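Local coordinates for protein superoxide dismutase [Mn/Fe] (Porphyromonas gingivalis, PDB 1UES) that destroys toxic superoxide radicals, converting them to oxygen and hydrogen peroxide at a manganese or iron ion that cycles between oxidised and reduced states, at residues 31-34 against 35-39; 102-105 against 106-109; 165-168 against 169-172. The protein carries 1 engineered substitution. All coordinates share one frame; numbering follows the deposited sequence.

Interaction 1 of 3, residues 31-34 against 35-39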
loop_
_atom_site.group_PDB
_atom_site.type_symbol
_atom_site.label_atom_id
_atom_site.label_comp_id
_atom_site.label_asym_id
_atom_site.label_seq_id
_atom_site.Cartn_x
_atom_site.Cartn_y
_atom_site.Cartn_z
ATOM N N HIS A 31 0.684 2.633 -13.593
ATOM C CA HIS A 31 0.419 3.409 -12.375
ATOM C C HIS A 31 0.594 4.895 -12.557
ATOM O O HIS A 31 -0.299 5.685 -12.192
ATOM C CB HIS A 31 1.336 2.973 -11.242
ATOM C CG HIS A 31 1.001 1.630 -10.690
ATOM N ND1 HIS A 31 0.147 1.448 -9.630
ATOM C CD2 HIS A 31 1.433 0.396 -11.047
ATOM C CE1 HIS A 31 0.070 0.160 -9.350
ATOM N NE2 HIS A 31 0.834 -0.500 -10.196
ATOM N N LEU A 32 1.756 5.308 -13.060
ATOM C CA LEU A 32 1.970 6.735 -13.241
ATOM C C LEU A 32 1.000 7.329 -14.260
ATOM O O LEU A 32 0.479 8.420 -14.067
ATOM C CB LEU A 32 3.419 7.027 -13.607
ATOM C CG LEU A 32 3.835 8.500 -13.757
ATOM C CD1 LEU A 32 3.405 9.329 -12.519
ATOM C CD2 LEU A 32 5.348 8.561 -13.902
ATOM N N LYS A 33 0.740 6.622 -15.350
ATOM C CA LYS A 33 -0.230 7.108 -16.310
ATOM C C LYS A 33 -1.590 7.343 -15.610
ATOM O O LYS A 33 -2.271 8.349 -15.849
ATOM C CB LYS A 33 -0.367 6.081 -17.441
ATOM C CG LYS A 33 -1.434 6.427 -18.474
ATOM C CD LYS A 33 -2.330 5.212 -18.782
ATOM C CE LYS A 33 -3.211 4.779 -17.596
ATOM N NZ LYS A 33 -2.904 3.445 -16.990
ATOM N N THR A 34 -2.004 6.423 -14.741
ATOM C CA THR A 34 -3.271 6.580 -14.044
ATOM C C THR A 34 -3.272 7.811 -13.128
ATOM O O THR A 34 -4.276 8.550 -13.057
ATOM C CB THR A 34 -3.596 5.309 -13.216
ATOM O OG1 THR A 34 -3.813 4.214 -14.115
ATOM C CG2 THR A 34 -4.819 5.497 -12.385
ATOM N N TYR A 35 -2.152 8.044 -12.440
ATOM C CA TYR A 35 -2.044 9.203 -11.553
ATOM C C TYR A 35 -2.177 10.496 -12.349
ATOM O O TYR A 35 -2.857 11.436 -11.906
ATOM C CB TYR A 35 -0.690 9.224 -10.831
ATOM C CG TYR A 35 -0.600 8.198 -9.738
ATOM C CD1 TYR A 35 -1.625 8.080 -8.790
ATOM C CD2 TYR A 35 0.485 7.326 -9.653
ATOM C CE1 TYR A 35 -1.567 7.124 -7.775
ATOM C CE2 TYR A 35 0.539 6.360 -8.632
ATOM C CZ TYR A 35 -0.478 6.273 -7.712
ATOM O OH TYR A 35 -0.438 5.372 -6.677
ATOM N N VAL A 36 -1.488 10.547 -13.487
ATOM C CA VAL A 36 -1.499 11.713 -14.361
ATOM C C VAL A 36 -2.908 11.948 -14.926
ATOM O O VAL A 36 -3.422 13.086 -14.900
ATOM C CB VAL A 36 -0.479 11.547 -15.525
ATOM C CG1 VAL A 36 -0.595 12.715 -16.511
ATOM C CG2 VAL A 36 0.960 11.465 -14.940
ATOM N N ASP A 37 -3.541 10.870 -15.401
ATOM C CA ASP A 37 -4.898 10.986 -15.954
ATOM C C ASP A 37 -5.909 11.450 -14.897
ATOM O O ASP A 37 -6.743 12.352 -15.143
ATOM C CB ASP A 37 -5.338 9.650 -16.548
ATOM C CG ASP A 37 -4.595 9.290 -17.825
ATOM O OD1 ASP A 37 -3.871 10.157 -18.399
ATOM O OD2 ASP A 37 -4.719 8.112 -18.251
ATOM N N ASN A 38 -5.837 10.866 -13.701
ATOM C CA ASN A 38 -6.758 11.251 -12.641
ATOM C C ASN A 38 -6.488 12.682 -12.224
ATOM O O ASN A 38 -7.413 13.440 -11.962
ATOM C CB ASN A 38 -6.585 10.340 -11.419
ATOM C CG ASN A 38 -7.119 8.930 -11.652
ATOM O OD1 ASN A 38 -7.815 8.654 -12.652
ATOM N ND2 ASN A 38 -6.796 8.021 -10.716
ATOM N N LEU A 39 -5.214 13.067 -12.164
ATOM C CA LEU A 39 -4.910 14.423 -11.751
ATOM C C LEU A 39 -5.499 15.384 -12.784
ATOM O O LEU A 39 -6.123 16.362 -12.418
ATOM C CB LEU A 39 -3.394 14.624 -11.662
ATOM C CG LEU A 39 -2.965 16.072 -11.448
ATOM C CD1 LEU A 39 -3.543 16.568 -10.138
ATOM C CD2 LEU A 39 -1.434 16.148 -11.454
#
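Tyr35 and His31 meet one turn apart on a single helix. The Tyr35 ring meets the His31 carbonyl obliquely, with Tyr35 CD2 3.1 Å from His31 O. The same oxygen accepts the backbone bond from Tyr35 N at 3.0 Å. CG of Tyr35 stands anti to its carbonyl carbon (chi1 -74°), which turns the ring back along the helix. One residue on, Leu32 CD1 packs against Val36 CG2 at 4.0 Å. Lys33 and Asp37 follow, with Lys33 CG 3.7 Å from Asp37 OD2. Their charged ends do not meet: Lys33 NZ stays 5.2 Å from Asp37 OD2. Thr34 and Asn38 run side by side, with Thr34 methyl CG2 against Asn38 amide ND2 at 3.6 Å. The Lys33 chain curls back, and both Lys33 NZ and Thr34 OG1 bond to Lys30 O.

These are regular i to i+4 contacts on helix 21-42, part of the alpha-hairpin domain of iron/manganese superoxide dismutases and the source of the manganese ligand His27. Tyr35 and His31 belong to the second shell of the manganese site: the Tyr35 ring meets the ligand His74 while its OH bonds to Gln70 NE2, and His31 stacks on the ligand His161. His31 NE2 bonds across the dimer interface to Tyr164 OH of the second subunit.

Interaction 2 of 3, residues 102-105 against 106-109; sequences GSFE and KFKE
The aliphatic part of Lys108 lies across the face of the Phe104 ring. CD does the touching, in a CH-pi contact 3.6 Å from the ring centroid of Phe104 and 15° off the normal. CG of Phe104 is anti to the backbone N (chi1 180°), and this brings the ring alongside the next turn, under the lysine chain. Phe107 approaches the same ring obliquely, and its own ring is met at the edge. The nearest atoms there are Phe104 CE1 and Phe107 CD2, at 4.0 Å.

A bend at chi3, where the Lys108 chain lies on the ring, turns CE and NZ toward Glu105. Lys108 NZ then reaches Glu105 OE2 at 3.0 Å in a salt bridge. It comes from the syn side, 28° out of the carboxylate plane. The Glu105 and Lys108 side chains lie side by side, pointing the same way, so Lys108 serves both the ring and the carboxylate. Lys106 NZ makes a looser salt bridge with Glu109 OE1 and another with Glu110.

Ser103 is the N-cap. Its OG accepts from Lys106 N at 3.1 Å, which satisfies an amide of the first turn. Gly102, with positive phi, follows helix 91-101 as its first non-helical residue.

The contact lies at the start of helix 104-116, at the surface and away from the metal. Phe107 meets Phe101 of helix 91-101, Phe104 meets Trp184 of helix 184-190, and Lys108 makes a cation-pi contact with Trp179.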
loop_
_atom_site.group_PDB
_atom_site.type_symbol
_atom_site.label_atom_id
_atom_site.label_comp_id
_atom_site.label_asym_id
_atom_site.label_seq_id
_atom_site.Cartn_x
_atom_site.Cartn_y
_atom_site.Cartn_z
ATOM N N GLY A 102 27.522 10.932 9.447
ATOM C CA GLY A 102 28.752 10.258 9.805
ATOM C C GLY A 102 29.479 9.718 8.593
ATOM O O GLY A 102 30.643 10.056 8.354
ATOM N N SER A 103 28.775 8.905 7.812
ATOM C CA SER A 103 29.337 8.287 6.626
ATOM C C SER A 103 28.212 7.927 5.684
ATOM O O SER A 103 27.047 7.923 6.072
ATOM C CB SER A 103 30.076 6.999 6.989
ATOM O OG SER A 103 29.197 6.018 7.535
ATOM N N PHE A 104 28.564 7.614 4.447
ATOM C CA PHE A 104 27.557 7.214 3.490
ATOM C C PHE A 104 26.931 5.885 3.944
ATOM O O PHE A 104 25.713 5.696 3.856
ATOM C CB PHE A 104 28.190 7.051 2.112
ATOM C CG PHE A 104 27.220 6.632 1.045
ATOM C CD1 PHE A 104 25.964 7.229 0.947
ATOM C CD2 PHE A 104 27.567 5.652 0.133
ATOM C CE1 PHE A 104 25.072 6.846 -0.057
ATOM C CE2 PHE A 104 26.685 5.260 -0.874
ATOM C CZ PHE A 104 25.439 5.859 -0.966
ATOM N N GLU A 105 27.760 4.960 4.431
ATOM C CA GLU A 105 27.261 3.654 4.875
ATOM C C GLU A 105 26.237 3.760 5.978
ATOM O O GLU A 105 25.206 3.081 5.948
ATOM C CB GLU A 105 28.413 2.769 5.346
ATOM C CG GLU A 105 29.229 2.204 4.215
ATOM C CD GLU A 105 28.400 1.396 3.231
ATOM O OE1 GLU A 105 27.695 0.457 3.666
ATOM O OE2 GLU A 105 28.449 1.695 2.016
ATOM N N LYS A 106 26.524 4.605 6.962
ATOM C CA LYS A 106 25.608 4.814 8.067
ATOM C C LYS A 106 24.314 5.445 7.542
ATOM O O LYS A 106 23.227 5.117 8.001
ATOM C CB LYS A 106 26.232 5.737 9.112
ATOM C CG LYS A 106 25.508 5.740 10.443
ATOM C CD LYS A 106 25.494 4.341 11.058
ATOM C CE LYS A 106 24.767 4.310 12.398
ATOM N NZ LYS A 106 23.711 5.361 12.513
ATOM N N PHE A 107 24.438 6.352 6.578
ATOM C CA PHE A 107 23.263 6.990 6.017
ATOM C C PHE A 107 22.373 5.941 5.355
ATOM O O PHE A 107 21.155 5.925 5.564
ATOM C CB PHE A 107 23.647 8.030 4.967
ATOM C CG PHE A 107 22.495 8.429 4.080
ATOM C CD1 PHE A 107 21.402 9.104 4.609
ATOM C CD2 PHE A 107 22.482 8.091 2.729
ATOM C CE1 PHE A 107 20.306 9.436 3.811
ATOM C CE2 PHE A 107 21.387 8.420 1.933
ATOM C CZ PHE A 107 20.302 9.096 2.484
ATOM N N LYS A 108 22.979 5.059 4.567
ATOM C CA LYS A 108 22.194 4.041 3.878
ATOM C C LYS A 108 21.466 3.186 4.898
ATOM O O LYS A 108 20.295 2.842 4.715
ATOM C CB LYS A 108 23.083 3.162 3.010
ATOM C CG LYS A 108 23.728 3.904 1.856
ATOM C CD LYS A 108 25.015 3.208 1.474
ATOM C CE LYS A 108 24.753 2.090 0.516
ATOM N NZ LYS A 108 26.013 1.341 0.251
ATOM N N GLU A 109 22.158 2.850 5.978
ATOM C CA GLU A 109 21.539 2.041 7.016
ATOM C C GLU A 109 20.283 2.728 7.567
ATOM O O GLU A 109 19.236 2.103 7.682
ATOM C CB GLU A 109 22.560 1.751 8.135
ATOM C CG GLU A 109 22.199 2.347 9.497
ATOM C CD GLU A 109 22.798 1.582 10.690
ATOM O OE1 GLU A 109 22.681 2.098 11.824
ATOM O OE2 GLU A 109 23.380 0.482 10.504
#

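Interaction 3 of 3, residues 165-168 against 169-172; sequences LTYQ and NRRA
Tyr167 O accepts from Arg170 N at 2.8 Å and closes a type II' beta turn. Gln168 takes positive phi as the chain leaves helix 164-167. Arg170 is the centre of an inverse gamma turn and the N-cap of helix 171-178.

The Arg170 side chain folds back over this turn. A bend at chi3 (-67°) lays one face of its guanidinium over Tyr167 CB and Tyr167 O. The side chains of Arg170 and Tyr167 cross at about a right angle, with Arg170 NH1 3.7 Å from Tyr167 CD1. Ring and guanidinium planes are 45° apart, so this is no parallel stack.

Two waters sit in the plane at the guanidinium edge. Water 1 accepts from Arg170 NH2 at 2.6 Å and donates to Thr166 O and Gln168 OE1. Water 2 accepts from Arg170 NE at 2.9 Å and donates to Gln168 OE1 as well. The Gln168 amide oxygen is therefore tied to the arginine through solvent. Arg170 NH1 turns to a salt bridge with Asp173, and Tyr167 OH bonds to Asp177.

Asn169 packs on His31 of the second subunit, and Gln168 on Phe26 there. The whole is a tight type II' turn joining helices 164-167 and 171-178 in the C-terminal domain, following the manganese ligand His161 and contributing to the dimer interface.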
loop_
_atom_site.group_PDB
_atom_site.type_symbol
_atom_site.label_atom_id
_atom_site.label_comp_id
_atom_site.label_asym_id
_atom_site.label_seq_id
_atom_site.Cartn_x
_atom_site.Cartn_y
_atom_site.Cartn_z
ATOM N N LEU A 165 6.820 -7.473 -7.903
ATOM C CA LEU A 165 7.002 -8.459 -8.977
ATOM C C LEU A 165 8.325 -9.173 -8.875
ATOM O O LEU A 165 8.412 -10.358 -9.225
ATOM C CB LEU A 165 6.902 -7.814 -10.353
ATOM C CG LEU A 165 5.539 -7.262 -10.787
ATOM C CD1 LEU A 165 5.640 -6.741 -12.231
ATOM C CD2 LEU A 165 4.471 -8.325 -10.685
ATOM N N THR A 166 9.341 -8.474 -8.383
ATOM C CA THR A 166 10.685 -9.060 -8.279
ATOM C C THR A 166 11.065 -9.524 -6.869
ATOM O O THR A 166 11.749 -10.544 -6.714
ATOM C CB THR A 166 11.765 -8.032 -8.763
ATOM O OG1 THR A 166 11.579 -7.739 -10.157
ATOM C CG2 THR A 166 13.166 -8.579 -8.564
ATOM N N TYR A 167 10.657 -8.762 -5.855
ATOM C CA TYR A 167 11.020 -9.027 -4.461
ATOM C C TYR A 167 9.931 -9.535 -3.547
ATOM O O TYR A 167 10.220 -9.915 -2.401
ATOM C CB TYR A 167 11.552 -7.759 -3.821
ATOM C CG TYR A 167 12.786 -7.214 -4.475
ATOM C CD1 TYR A 167 14.047 -7.524 -3.965
ATOM C CD2 TYR A 167 12.710 -6.421 -5.633
ATOM C CE1 TYR A 167 15.205 -7.073 -4.580
ATOM C CE2 TYR A 167 13.881 -5.963 -6.255
ATOM C CZ TYR A 167 15.119 -6.298 -5.728
ATOM O OH TYR A 167 16.302 -5.884 -6.340
ATOM N N GLN A 168 8.691 -9.490 -4.034
ATOM C CA GLN A 168 7.545 -9.860 -3.221
ATOM C C GLN A 168 7.621 -9.165 -1.853
ATOM O O GLN A 168 7.772 -7.961 -1.795
ATOM C CB GLN A 168 7.432 -11.384 -3.075
ATOM C CG GLN A 168 7.131 -12.075 -4.413
ATOM C CD GLN A 168 8.388 -12.342 -5.208
ATOM O OE1 GLN A 168 9.346 -12.893 -4.677
ATOM N NE2 GLN A 168 8.408 -11.929 -6.478
ATOM N N ASN A 169 7.555 -9.901 -0.750
ATOM C CA ASN A 169 7.560 -9.241 0.555
ATOM C C ASN A 169 8.904 -8.720 1.042
ATOM O O ASN A 169 8.983 -8.068 2.090
ATOM C CB ASN A 169 7.001 -10.188 1.611
ATOM C CG ASN A 169 7.866 -11.416 1.799
ATOM O OD1 ASN A 169 8.327 -11.691 2.912
ATOM N ND2 ASN A 169 8.078 -12.175 0.718
ATOM N N ARG A 170 9.947 -9.015 0.282
ATOM C CA ARG A 170 11.307 -8.607 0.650
ATOM C C ARG A 170 11.616 -7.121 0.391
ATOM O O ARG A 170 12.511 -6.779 -0.390
ATOM C CB ARG A 170 12.322 -9.539 -0.051
ATOM C CG ARG A 170 12.047 -11.037 0.231
ATOM C CD ARG A 170 13.093 -11.976 -0.420
ATOM N NE ARG A 170 13.044 -11.963 -1.873
ATOM C CZ ARG A 170 13.902 -11.300 -2.649
ATOM N NH1 ARG A 170 14.896 -10.591 -2.117
ATOM N NH2 ARG A 170 13.756 -11.329 -3.954
ATOM N N ARG A 171 10.887 -6.231 1.084
ATOM C CA ARG A 171 11.094 -4.799 0.908
ATOM C C ARG A 171 12.525 -4.371 1.230
ATOM O O ARG A 171 13.114 -3.589 0.487
ATOM C CB ARG A 171 10.126 -3.999 1.779
ATOM C CG ARG A 171 10.215 -2.507 1.518
ATOM C CD ARG A 171 9.478 -1.697 2.534
ATOM N NE ARG A 171 8.024 -1.745 2.321
ATOM C CZ ARG A 171 7.173 -1.020 3.024
ATOM N NH1 ARG A 171 7.642 -0.212 3.966
ATOM N NH2 ARG A 171 5.863 -1.118 2.810
ATOM N N ALA A 172 13.074 -4.863 2.342
ATOM C CA ALA A 172 14.443 -4.506 2.718
ATOM C C ALA A 172 15.468 -4.854 1.655
ATOM O O ALA A 172 16.380 -4.060 1.387
ATOM C CB ALA A 172 14.818 -5.199 4.050
HETATM O O HOH W 1 12.020 -12.954 -5.049
HETATM O O HOH W 2 10.617 -13.490 -2.473
#

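In the fold
Interaction 1 is partly buried, while interactions 2 and 3 are surface contacts. No two share a helix: interaction 1 lies within 21-42, interaction 2 starts 104-116, and interaction 3 joins 164-167 to 171-178. Interactions 2 and 3 belong to the C-terminal domain, interaction 1 to the alpha-hairpin domain. Interactions 1 and 3 both touch the second subunit, although their centres are about 24 Å apart. Interaction 2 touches no other chain of the dimer and lies across the chain's centre from interaction 1. Their chemistry follows their place: helical backbone bonds and apolar pairs in 1, with rings turned out to the metal ligands; CH-pi and salt-bridge pairing in 2; water-bridged polar groups in 3.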